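Local coordinates for protein beta-galactosidase (Streptococcus pneumoniae, PDB 4CU9) that probably hydrolyses terminal beta-linked galactose, the crystallised fragment being a calcium-bearing carbohydrate-binding module that probably recognises sugar, at residues N15-A23 / D33-G41; T78-F87 / V174-S185. One frame throughout, in Å; residues are numbered along the deposited sequence.

Interaction 1: residues N15-A23 / D33-G41. With CA (calcium ion), chain C.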
loop_
_atom_site.group_PDB
_atom_site.type_symbol
_atom_site.label_atom_id
_atom_site.label_comp_id
_atom_site.label_asym_id
_atom_site.label_seq_id
_atom_site.Cartn_x
_atom_site.Cartn_y
_atom_site.Cartn_z
ATOM N N ASN A 15 3.726 1.154 18.082
ATOM C CA ASN A 15 2.578 0.441 18.606
ATOM C C ASN A 15 1.291 0.731 17.809
ATOM O O ASN A 15 0.246 0.147 18.085
ATOM C CB ASN A 15 2.435 0.720 20.098
ATOM C CG ASN A 15 3.458 -0.034 20.922
ATOM O OD1 ASN A 15 3.369 -1.250 21.079
ATOM N ND2 ASN A 15 4.440 0.684 21.463
ATOM N N SER A 16 1.410 1.574 16.784
ATOM C CA SER A 16 0.285 1.983 15.942
ATOM C C SER A 16 0.269 1.266 14.572
ATOM O O SER A 16 0.987 0.287 14.365
ATOM C CB SER A 16 0.359 3.499 15.727
ATOM O OG SER A 16 -0.844 3.961 15.133
ATOM N N ASN A 17 -0.544 1.767 13.633
ATOM C CA ASN A 17 -0.726 1.097 12.337
ATOM C C ASN A 17 0.584 0.828 11.619
ATOM O O ASN A 17 1.537 1.640 11.662
ATOM C CB ASN A 17 -1.620 1.885 11.396
ATOM C CG ASN A 17 -3.017 2.144 11.931
ATOM O OD1 ASN A 17 -3.571 1.410 12.753
ATOM N ND2 ASN A 17 -3.644 3.162 11.359
ATOM N N GLN A 18 0.634 -0.327 10.958
ATOM C CA GLN A 18 1.841 -0.793 10.276
ATOM C C GLN A 18 1.641 -0.877 8.769
ATOM O O GLN A 18 0.776 -1.629 8.300
ATOM C CB GLN A 18 2.238 -2.179 10.807
ATOM C CG GLN A 18 3.475 -2.742 10.138
ATOM C CD GLN A 18 4.711 -1.867 10.394
ATOM O OE1 GLN A 18 5.137 -1.727 11.532
ATOM N NE2 GLN A 18 5.241 -1.237 9.356
ATOM N N ALA A 19 2.442 -0.105 8.024
ATOM C CA ALA A 19 2.374 -0.126 6.595
ATOM C C ALA A 19 3.081 -1.384 6.134
ATOM O O ALA A 19 3.964 -1.900 6.819
ATOM C CB ALA A 19 3.019 1.107 5.995
ATOM N N PHE A 20 2.616 -1.928 5.022
ATOM C CA PHE A 20 3.246 -3.121 4.423
ATOM C C PHE A 20 3.213 -3.067 2.926
ATOM O O PHE A 20 2.320 -2.400 2.321
ATOM C CB PHE A 20 2.634 -4.431 4.956
ATOM C CG PHE A 20 1.242 -4.659 4.469
ATOM C CD1 PHE A 20 0.179 -4.102 5.131
ATOM C CD2 PHE A 20 1.042 -5.334 3.295
ATOM C CE1 PHE A 20 -1.115 -4.294 4.634
ATOM C CE2 PHE A 20 -0.229 -5.509 2.786
ATOM C CZ PHE A 20 -1.293 -4.978 3.460
ATOM N N ALA A 21 4.108 -3.845 2.307
ATOM C CA ALA A 21 4.125 -4.016 0.869
ATOM C C ALA A 21 4.611 -5.385 0.397
ATOM O O ALA A 21 5.405 -6.039 1.066
ATOM C CB ALA A 21 4.919 -2.906 0.192
ATOM N N SER A 22 4.090 -5.815 -0.740
ATOM C CA SER A 22 4.572 -7.037 -1.385
ATOM C C SER A 22 6.062 -6.950 -1.757
ATOM O O SER A 22 6.770 -7.969 -1.688
ATOM C CB SER A 22 3.717 -7.380 -2.608
ATOM O OG SER A 22 3.740 -6.389 -3.608
ATOM N N ALA A 23 6.484 -5.775 -2.222
ATOM C CA ALA A 23 7.888 -5.495 -2.535
ATOM C C ALA A 23 8.250 -4.043 -2.284
ATOM O O ALA A 23 7.407 -3.182 -2.409
ATOM C CB ALA A 23 8.191 -5.815 -3.983
ATOM N N ASP A 33 14.097 4.523 -0.108
ATOM C CA ASP A 33 12.647 4.266 -0.110
ATOM C C ASP A 33 12.316 3.358 1.062
ATOM O O ASP A 33 13.084 2.446 1.379
ATOM C CB ASP A 33 12.201 3.597 -1.407
ATOM C CG ASP A 33 12.568 4.389 -2.647
ATOM O OD1 ASP A 33 12.693 5.635 -2.586
ATOM O OD2 ASP A 33 12.632 3.742 -3.700
ATOM N N ARG A 34 11.196 3.615 1.720
ATOM C CA ARG A 34 10.785 2.848 2.890
ATOM C C ARG A 34 9.269 2.749 2.904
ATOM O O ARG A 34 8.570 3.739 2.667
ATOM C CB ARG A 34 11.223 3.532 4.204
ATOM C CG ARG A 34 12.723 3.733 4.410
ATOM C CD ARG A 34 13.478 2.406 4.507
ATOM N NE ARG A 34 14.941 2.611 4.688
ATOM C CZ ARG A 34 15.865 2.602 3.723
ATOM N NH1 ARG A 34 15.564 2.368 2.430
ATOM N NH2 ARG A 34 17.140 2.799 4.061
ATOM N N VAL A 35 8.759 1.563 3.203
ATOM C CA VAL A 35 7.312 1.369 3.262
ATOM C C VAL A 35 6.715 2.133 4.459
ATOM O O VAL A 35 5.572 2.561 4.440
ATOM C CB VAL A 35 6.941 -0.108 3.336
ATOM C CG1 VAL A 35 7.237 -0.686 4.725
ATOM C CG2 VAL A 35 5.495 -0.307 2.986
ATOM N N ASP A 36 7.505 2.317 5.502
ATOM C CA ASP A 36 7.035 3.045 6.665
ATOM C C ASP A 36 6.755 4.506 6.351
ATOM O O ASP A 36 6.075 5.150 7.111
ATOM C CB ASP A 36 8.046 2.900 7.811
ATOM C CG ASP A 36 7.966 1.506 8.479
ATOM O OD1 ASP A 36 6.859 1.084 8.899
ATOM O OD2 ASP A 36 9.006 0.820 8.612
ATOM N N TYR A 37 7.247 5.031 5.228
ATOM C CA TYR A 37 6.912 6.387 4.827
ATOM C C TYR A 37 5.471 6.519 4.331
ATOM O O TYR A 37 4.979 7.642 4.210
ATOM C CB TYR A 37 7.858 6.908 3.743
ATOM C CG TYR A 37 9.298 7.060 4.165
ATOM C CD1 TYR A 37 9.624 7.344 5.475
ATOM C CD2 TYR A 37 10.336 6.925 3.247
ATOM C CE1 TYR A 37 10.947 7.481 5.890
ATOM C CE2 TYR A 37 11.670 7.094 3.646
ATOM C CZ TYR A 37 11.960 7.368 4.973
ATOM O OH TYR A 37 13.270 7.516 5.448
ATOM N N LEU A 38 4.794 5.388 4.091
ATOM C CA LEU A 38 3.406 5.392 3.653
ATOM C C LEU A 38 2.409 5.938 4.676
ATOM O O LEU A 38 1.387 6.503 4.281
ATOM C CB LEU A 38 2.917 3.999 3.307
ATOM C CG LEU A 38 3.378 3.370 1.995
ATOM C CD1 LEU A 38 2.705 2.020 1.853
ATOM C CD2 LEU A 38 3.013 4.236 0.819
ATOM N N ASN A 39 2.677 5.740 5.959
ATOM C CA ASN A 39 1.737 6.227 6.984
ATOM C C ASN A 39 2.345 7.053 8.081
ATOM O O ASN A 39 1.919 6.956 9.229
ATOM C CB ASN A 39 0.928 5.061 7.570
ATOM C CG ASN A 39 1.779 4.105 8.374
ATOM O OD1 ASN A 39 2.970 4.021 8.155
ATOM N ND2 ASN A 39 1.164 3.378 9.310
ATOM N N ASP A 40 3.307 7.893 7.738
ATOM C CA ASP A 40 3.986 8.711 8.746
ATOM C C ASP A 40 3.418 10.127 8.835
ATOM O O ASP A 40 3.944 10.973 9.532
ATOM C CB ASP A 40 5.493 8.740 8.470
ATOM C CG ASP A 40 5.844 9.397 7.179
ATOM O OD1 ASP A 40 4.975 9.815 6.380
ATOM O OD2 ASP A 40 7.030 9.513 6.923
ATOM N N GLY A 41 2.353 10.412 8.095
ATOM C CA GLY A 41 1.800 11.760 8.093
ATOM C C GLY A 41 2.557 12.774 7.261
ATOM O O GLY A 41 2.056 13.879 7.053
HETATM CA CA CA C . 4.457 9.820 4.070
HETATM O O HOH W 1 -1.744 4.603 9.691
HETATM O O HOH W 2 4.246 1.800 9.227
HETATM O O HOH W 3 6.521 10.576 3.352
#
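Asn39 and Asp36 each share one direct hydrogen bond with the chain in and just before strand 18-21. Asn39 ND2 donates to Asn17 O at 2.9 Å; the Asn17 oxygen lies in the amide plane of Asn39, but the donor stands well above the Asn17 carbonyl plane, away from a lone pair. Asn39 CG sits between its backbone N and carbonyl carbon (chi1 67°), which turns the amide toward the strand. Gln18 NE2 reaches Asp36 OD1 at 2.9 Å on the syn side of the carboxylate, and bonds almost straight (170°) to Ala19 O, on a lone pair. Gln18 suits this place because its CB points away from 33-41, but the chain, bent at chi2, brings the amide back to Asp36, whose OD2 bonds to Tyr114.

Water 2 adds a bridge, accepting from Ala19 N and donating to Asp36 OD1 and Asn39 OD1, while water 1 accepts from both Asn17 ND2 and Asn39 ND2; Asn17 OD1 is held by Arg69 N and Arg77 NH1.

Between these polar groups the packing is apolar. Ala19 CB lies 3.9 Å from Leu38 CB, and a methyl is small enough for such an approach. Val35 CG2 meets Ala21 CB at 3.9 Å.

Tyr37 O and Asp40 OD1 then bind calcium: the loop is one side of a calcium site of the kind found in many galactose-binding-like beta-sandwich domains, where it is probably structural.

Interaction 2: residues T78-F87 / V174-S185. With CA (calcium ion), chain C.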
loop_
_atom_site.group_PDB
_atom_site.type_symbol
_atom_site.label_atom_id
_atom_site.label_comp_id
_atom_site.label_asym_id
_atom_site.label_seq_id
_atom_site.Cartn_x
_atom_site.Cartn_y
_atom_site.Cartn_z
ATOM N N THR A 78 -13.533 -0.026 11.238
ATOM C CA THR A 78 -14.475 0.236 10.154
ATOM C C THR A 78 -13.972 1.419 9.319
ATOM O O THR A 78 -13.760 2.518 9.831
ATOM C CB THR A 78 -15.904 0.517 10.664
ATOM O OG1 THR A 78 -16.393 -0.606 11.393
ATOM C CG2 THR A 78 -16.848 0.786 9.526
ATOM N N VAL A 79 -13.817 1.201 8.023
ATOM C CA VAL A 79 -13.304 2.250 7.115
ATOM C C VAL A 79 -14.204 2.458 5.903
ATOM O O VAL A 79 -14.859 1.554 5.450
ATOM C CB VAL A 79 -11.845 1.980 6.676
ATOM C CG1 VAL A 79 -10.926 2.050 7.894
ATOM C CG2 VAL A 79 -11.692 0.617 6.017
ATOM N N ALA A 80 -14.264 3.681 5.410
ATOM C CA ALA A 80 -15.106 4.018 4.260
ATOM C C ALA A 80 -14.467 5.093 3.383
ATOM O O ALA A 80 -15.082 5.588 2.429
ATOM C CB ALA A 80 -16.498 4.473 4.732
ATOM N N GLN A 81 -13.274 5.528 3.744
ATOM C CA GLN A 81 -12.600 6.568 2.982
ATOM C C GLN A 81 -11.106 6.243 2.957
ATOM O O GLN A 81 -10.591 5.536 3.837
ATOM C CB GLN A 81 -12.832 7.940 3.613
ATOM C CG GLN A 81 -14.315 8.298 3.841
ATOM C CD GLN A 81 -14.466 9.675 4.448
ATOM O OE1 GLN A 81 -14.723 9.829 5.648
ATOM N NE2 GLN A 81 -14.292 10.673 3.632
ATOM N N ALA A 82 -10.428 6.762 1.951
ATOM C CA ALA A 82 -8.993 6.564 1.809
ATOM C C ALA A 82 -8.388 7.764 1.142
ATOM O O ALA A 82 -9.058 8.517 0.431
ATOM C CB ALA A 82 -8.686 5.310 1.013
ATOM N N LYS A 83 -7.097 7.936 1.376
ATOM C CA LYS A 83 -6.302 8.952 0.696
ATOM C C LYS A 83 -5.075 8.309 0.105
ATOM O O LYS A 83 -4.456 7.427 0.727
ATOM C CB LYS A 83 -5.849 10.039 1.646
ATOM C CG LYS A 83 -7.014 10.906 2.078
ATOM C CD LYS A 83 -6.626 11.795 3.226
ATOM C CE LYS A 83 -7.822 12.556 3.757
ATOM N NZ LYS A 83 -8.033 13.793 2.970
ATOM N N LEU A 84 -4.723 8.785 -1.073
ATOM C CA LEU A 84 -3.599 8.281 -1.827
ATOM C C LEU A 84 -2.752 9.437 -2.309
ATOM O O LEU A 84 -3.299 10.369 -2.929
ATOM C CB LEU A 84 -4.144 7.531 -3.046
ATOM C CG LEU A 84 -4.910 6.242 -2.800
ATOM C CD1 LEU A 84 -5.581 5.731 -4.056
ATOM C CD2 LEU A 84 -3.906 5.217 -2.366
ATOM N N HIS A 85 -1.447 9.417 -2.039
ATOM C CA HIS A 85 -0.530 10.440 -2.574
ATOM C C HIS A 85 0.579 9.736 -3.351
ATOM O O HIS A 85 1.453 9.094 -2.741
ATOM C CB HIS A 85 0.093 11.226 -1.427
ATOM C CG HIS A 85 0.735 12.519 -1.826
ATOM N ND1 HIS A 85 0.971 12.884 -3.131
ATOM C CD2 HIS A 85 1.175 13.553 -1.066
ATOM C CE1 HIS A 85 1.525 14.089 -3.163
ATOM N NE2 HIS A 85 1.649 14.521 -1.922
ATOM N N PHE A 86 0.549 9.841 -4.666
ATOM C CA PHE A 86 1.531 9.205 -5.519
ATOM C C PHE A 86 2.668 10.140 -5.854
ATOM O O PHE A 86 2.513 11.374 -5.825
ATOM C CB PHE A 86 0.872 8.697 -6.806
ATOM C CG PHE A 86 -0.112 7.594 -6.564
ATOM C CD1 PHE A 86 0.334 6.322 -6.270
ATOM C CD2 PHE A 86 -1.470 7.807 -6.664
ATOM C CE1 PHE A 86 -0.546 5.297 -6.034
ATOM C CE2 PHE A 86 -2.352 6.792 -6.463
ATOM C CZ PHE A 86 -1.890 5.531 -6.168
ATOM N N PHE A 87 3.794 9.535 -6.239
ATOM C CA PHE A 87 4.987 10.265 -6.610
ATOM C C PHE A 87 5.407 9.774 -7.974
ATOM O O PHE A 87 5.054 8.668 -8.358
ATOM C CB PHE A 87 6.104 9.968 -5.622
ATOM C CG PHE A 87 7.468 10.478 -6.038
ATOM C CD1 PHE A 87 7.835 11.780 -5.780
ATOM C CD2 PHE A 87 8.399 9.629 -6.622
ATOM C CE1 PHE A 87 9.093 12.250 -6.128
ATOM C CE2 PHE A 87 9.667 10.074 -6.940
ATOM C CZ PHE A 87 10.013 11.393 -6.702
ATOM N N VAL A 174 5.895 1.565 -8.931
ATOM C CA VAL A 174 4.920 2.512 -8.369
ATOM C C VAL A 174 5.596 3.248 -7.231
ATOM O O VAL A 174 6.432 2.671 -6.494
ATOM C CB VAL A 174 3.638 1.779 -7.876
ATOM C CG1 VAL A 174 2.587 2.747 -7.276
ATOM C CG2 VAL A 174 3.029 0.978 -9.006
ATOM N N ALA A 175 5.242 4.525 -7.063
ATOM C CA ALA A 175 5.760 5.326 -5.972
ATOM C C ALA A 175 4.661 6.069 -5.220
ATOM O O ALA A 175 3.707 6.592 -5.834
ATOM C CB ALA A 175 6.810 6.313 -6.481
ATOM N N MET A 176 4.752 6.056 -3.895
ATOM C CA MET A 176 3.772 6.703 -3.044
ATOM C C MET A 176 4.394 7.409 -1.887
ATOM O O MET A 176 5.373 6.925 -1.274
ATOM C CB MET A 176 2.725 5.718 -2.457
ATOM C CG MET A 176 1.983 4.869 -3.443
ATOM S SD MET A 176 0.638 3.895 -2.712
ATOM C CE MET A 176 -0.557 5.129 -2.327
ATOM N N ILE A 177 3.773 8.536 -1.550
ATOM C CA ILE A 177 4.208 9.342 -0.422
ATOM C C ILE A 177 3.352 9.115 0.816
ATOM O O ILE A 177 3.829 9.282 1.923
ATOM C CB ILE A 177 4.208 10.829 -0.837
ATOM C CG1 ILE A 177 5.346 11.063 -1.824
ATOM C CG2 ILE A 177 4.342 11.769 0.351
ATOM C CD1 ILE A 177 5.128 12.303 -2.678
ATOM N N GLU A 178 2.075 8.806 0.613
ATOM C CA GLU A 178 1.186 8.545 1.720
ATOM C C GLU A 178 0.018 7.676 1.288
ATOM O O GLU A 178 -0.468 7.762 0.163
ATOM C CB GLU A 178 0.695 9.853 2.368
ATOM C CG GLU A 178 0.074 9.681 3.752
ATOM C CD GLU A 178 1.069 9.493 4.882
ATOM O OE1 GLU A 178 2.313 9.574 4.659
ATOM O OE2 GLU A 178 0.613 9.286 6.029
ATOM N N MET A 179 -0.411 6.826 2.212
ATOM C CA MET A 179 -1.602 6.007 2.012
ATOM C C MET A 179 -2.309 5.987 3.351
ATOM O O MET A 179 -1.692 5.627 4.350
ATOM C CB MET A 179 -1.199 4.601 1.602
ATOM C CG MET A 179 -2.318 3.600 1.587
ATOM S SD MET A 179 -1.792 1.941 1.195
ATOM C CE MET A 179 -1.051 2.054 -0.409
ATOM N N THR A 180 -3.590 6.331 3.359
ATOM C CA THR A 180 -4.382 6.420 4.587
ATOM C C THR A 180 -5.758 5.797 4.363
ATOM O O THR A 180 -6.344 5.904 3.248
ATOM C CB THR A 180 -4.577 7.901 4.990
ATOM O OG1 THR A 180 -3.351 8.617 4.846
ATOM C CG2 THR A 180 -5.004 8.020 6.410
ATOM N N PHE A 181 -6.272 5.164 5.417
ATOM C CA PHE A 181 -7.639 4.671 5.452
ATOM C C PHE A 181 -8.352 5.346 6.605
ATOM O O PHE A 181 -7.750 5.524 7.665
ATOM C CB PHE A 181 -7.662 3.156 5.593
ATOM C CG PHE A 181 -6.960 2.473 4.460
ATOM C CD1 PHE A 181 -7.596 2.303 3.239
ATOM C CD2 PHE A 181 -5.623 2.112 4.578
ATOM C CE1 PHE A 181 -6.927 1.707 2.178
ATOM C CE2 PHE A 181 -4.946 1.529 3.513
ATOM C CZ PHE A 181 -5.599 1.354 2.307
ATOM N N LEU A 182 -9.627 5.693 6.426
ATOM C CA LEU A 182 -10.320 6.479 7.447
ATOM C C LEU A 182 -11.746 6.008 7.685
ATOM O O LEU A 182 -12.342 5.416 6.816
ATOM C CB LEU A 182 -10.342 7.944 7.052
ATOM C CG LEU A 182 -8.995 8.664 6.893
ATOM C CD1 LEU A 182 -9.240 10.088 6.439
ATOM C CD2 LEU A 182 -8.161 8.669 8.173
ATOM N N ALA A 183 -12.266 6.342 8.865
ATOM C CA ALA A 183 -13.593 5.970 9.341
ATOM C C ALA A 183 -14.647 6.622 8.481
ATOM O O ALA A 183 -14.371 7.622 7.842
ATOM C CB ALA A 183 -13.795 6.392 10.808
ATOM N N PRO A 184 -15.860 6.054 8.459
ATOM C CA PRO A 184 -16.953 6.723 7.753
ATOM C C PRO A 184 -17.240 8.140 8.230
ATOM O O PRO A 184 -16.965 8.481 9.392
ATOM C CB PRO A 184 -18.184 5.837 8.058
ATOM C CG PRO A 184 -17.633 4.537 8.546
ATOM C CD PRO A 184 -16.278 4.809 9.112
ATOM N N SER A 185 -17.804 8.948 7.323
ATOM C CA SER A 185 -18.607 10.102 7.716
ATOM C C SER A 185 -19.878 9.535 8.400
ATOM O O SER A 185 -20.502 8.650 7.824
ATOM C CB SER A 185 -18.984 10.949 6.490
ATOM O OG SER A 185 -17.818 11.519 5.915
HETATM CA CA CA C . 4.457 9.820 4.070
HETATM O O HOH W 4 -5.450 4.686 0.889
HETATM O O HOH W 3 6.521 10.576 3.352
#
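Met176 meets Phe86 and Leu84 on the face of the antiparallel pair that also carries Phe181 and Ala82. Its CB lies 3.6 Å from His85 O. From there CG, anti to the carbonyl carbon (chi1 -54°), runs beside the Phe86 ring, 3.6 Å from CD1. SD follows in a Met-aromatic contact, oblique at 4.8 Å from the ring centroid. A bend at chi3 finally brings CE to Leu84 CD2, at 3.4 Å a tight methyl pair. A flexible, unbranched thioether suits a place where one chain must follow a ring and still reach a leucine. Phe86 also turns its edge to Ala175 O.

On the opposite face His85 lies beside Ile177, whose CD1 sits over the centre of the imidazole in a CH-pi contact; the branched chain supplies CB and CG2 to the same ring. Farther along, Lys83 CE brushes Leu182 CD1, while its NZ goes on to Glu148 and Asn150.

Paired backbone bonds run from Leu182 to Glu178, and a classic beta bulge stands at each end of this run: Ala80 and Gln81 both donate to Leu182 O, and Ile177 and Glu178 both face His85 O, Ile177 N at 2.7 Å and Glu178 N only weakly. At this second bulge the chain turns a corner and presents Ile177 O and Glu178 OE1 to calcium. The arrangement is an antiparallel strand pair of a galactose-binding-like beta-sandwich, bulged where it meets the metal.

How the interactions relate
Interactions 1 and 2, whose centres are about 12 Å apart, meet at one calcium ion. Each contact supplies two of the six ligands, a backbone carbonyl and a carboxylate oxygen; Asp42 O and water 3 complete the shell. The metal thus ties a loop that follows the first strand to the last strand of the chain. Direct bonds probably reinforce this: Leu38 O lies 2.8 Å from Met179 N, and Gly41 N is 2.9 Å from Glu178 OE2, leaving the carboxylate's two oxygens to serve metal and backbone separately. Leu38 also packs against Met176, continuing the apolar core between the two contacts.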